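Local coordinates for 1,3,6,8-tetrahydroxynaphthalene synthase (Streptomyces coelicolor, PDB 1U0M), which condenses five malonyl-CoA units into a linear pentaketide and closes it, by Claisen and aldol condensations, into the fused rings of 1,3,6,8-tetrahydroxynaphthalene, at the interface of chains A and B. Residues are numbered along the deposited sequence; one frame, centred on the assembly and turned at random. Chains: chain A/B, putative polyketide synthase.

The interface of chains A and B. Residues chain A 120, 124, 127, 136, 138; chain B 220, 222, 344, 346.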
loop_
_atom_site.group_PDB
_atom_site.type_symbol
_atom_site.label_atom_id
_atom_site.label_comp_id
_atom_site.label_asym_id
_atom_site.label_seq_id
_atom_site.Cartn_x
_atom_site.Cartn_y
_atom_site.Cartn_z
ATOM N N PRO A 120 -6.501 5.950 -8.086
ATOM C CA PRO A 120 -5.116 5.463 -7.940
ATOM C C PRO A 120 -4.291 6.404 -7.058
ATOM O O PRO A 120 -4.690 7.532 -6.807
ATOM C CB PRO A 120 -4.566 5.481 -9.379
ATOM C CG PRO A 120 -5.758 5.707 -10.252
ATOM C CD PRO A 120 -6.694 6.537 -9.418
ATOM N N ALA A 124 0.431 7.102 -10.597
ATOM C CA ALA A 124 -0.121 7.148 -11.944
ATOM C C ALA A 124 -0.011 8.545 -12.544
ATOM O O ALA A 124 0.451 8.708 -13.675
ATOM C CB ALA A 124 -1.568 6.716 -11.924
ATOM N N ILE A 127 3.672 9.430 -13.286
ATOM C CA ILE A 127 4.231 8.835 -14.488
ATOM C C ILE A 127 3.782 9.661 -15.694
ATOM O O ILE A 127 4.581 9.969 -16.580
ATOM C CB ILE A 127 3.770 7.373 -14.617
ATOM C CG1 ILE A 127 4.475 6.549 -13.545
ATOM C CG2 ILE A 127 4.044 6.835 -16.025
ATOM C CD1 ILE A 127 3.820 5.237 -13.269
ATOM N N THR A 136 7.086 1.927 -15.686
ATOM C CA THR A 136 7.490 2.035 -14.283
ATOM C C THR A 136 6.488 1.341 -13.374
ATOM O O THR A 136 5.288 1.545 -13.502
ATOM C CB THR A 136 7.587 3.503 -13.829
ATOM O OG1 THR A 136 8.131 4.297 -14.886
ATOM C CG2 THR A 136 8.481 3.618 -12.602
ATOM N N GLN A 138 4.488 0.698 -9.989
ATOM C CA GLN A 138 4.011 1.540 -8.900
ATOM C C GLN A 138 3.879 0.688 -7.637
ATOM O O GLN A 138 3.348 -0.420 -7.678
ATOM C CB GLN A 138 2.650 2.135 -9.265
ATOM C CG GLN A 138 2.624 2.817 -10.615
ATOM C CD GLN A 138 1.254 2.788 -11.243
ATOM O OE1 GLN A 138 0.373 3.566 -10.882
ATOM N NE2 GLN A 138 1.059 1.869 -12.182
ATOM N N SER B 220 4.997 -4.488 -16.221
ATOM C CA SER B 220 3.877 -3.599 -15.934
ATOM C C SER B 220 3.711 -2.516 -16.986
ATOM O O SER B 220 4.680 -2.107 -17.629
ATOM C CB SER B 220 4.053 -2.936 -14.569
ATOM O OG SER B 220 3.087 -1.909 -14.399
ATOM N N LEU B 222 1.235 1.222 -17.962
ATOM C CA LEU B 222 0.294 2.250 -17.529
ATOM C C LEU B 222 -0.271 3.000 -18.727
ATOM O O LEU B 222 0.450 3.748 -19.376
ATOM C CB LEU B 222 1.012 3.229 -16.586
ATOM C CG LEU B 222 0.283 4.334 -15.801
ATOM C CD1 LEU B 222 -0.154 5.449 -16.726
ATOM C CD2 LEU B 222 -0.908 3.739 -15.059
ATOM N N GLY B 344 -5.496 3.511 -12.794
ATOM C CA GLY B 344 -4.217 3.912 -13.342
ATOM C C GLY B 344 -4.394 4.677 -14.642
ATOM O O GLY B 344 -4.073 5.860 -14.698
ATOM N N THR B 346 -3.933 0.848 -14.733
ATOM C CA THR B 346 -2.755 -0.002 -14.627
ATOM C C THR B 346 -2.963 -1.437 -15.101
ATOM O O THR B 346 -4.082 -1.944 -15.129
ATOM C CB THR B 346 -2.260 -0.062 -13.182
ATOM O OG1 THR B 346 -2.182 1.266 -12.655
ATOM C CG2 THR B 346 -0.888 -0.708 -13.118
HETATM O O HOH W 1 2.466 -0.577 -11.816
#
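The subunit interface of this homodimeric type III polyketide synthase, built on the thiolase fold, sets A:Gln138 against B:Thr346 and B:Leu222, and links it to B:Ser220 through a water, in a small mixed patch of the two-fold contact that holds the dimer together; its twin recurs with the chains exchanged. It illustrates how a polar side chain and a bound water can knit two subunits among apolar neighbours. A:Gln138 leaves strand 137-141 with CG anti to its carbonyl carbon (chi1 -51°), and the chain stays extended beyond CG, which carries the amide across to the partner. There it runs past B:Thr346 in the opposite direction. The amide nitrogen NE2 gives a long, weak hydrogen bond to the hydroxyl OG1 of B:Thr346, 3.3 Å away, while the threonine methyl CG2 lies 3.4 Å from the same NE2. One branch of the threonine thus offers a weak acceptor while the other lies against the same nitrogen. From strand 218-222, B:Leu222 brings its methyl CD2 to 4.0 Å from NE2 of A:Gln138; this leucine buries 48 Å² against chain A. Farther along, CG of the A:Pro120 ring, which follows a cis peptide bond, rests 3.9 Å from CA of B:Gly344, and the methyl of A:Ala124 on helix 122-129 faces that glycine's carbonyl oxygen. An alanine in place of A:Gln138 would probably leave a gap beside B:Leu222 and deprive both the B:Thr346 hydroxyl and the bridging water of their amide partner. That water is held on the chain A side twice, by the backbone N of A:Gln138 and by its NE2 at 2.8 Å, so main chain and side chain of one residue clasp it together and probably help fix the amide's rotation. On the other side, B:Ser220 swings its hydroxyl anti to the backbone N (chi1 170°), and OG completes the bridge at 3.0 Å from the water oxygen.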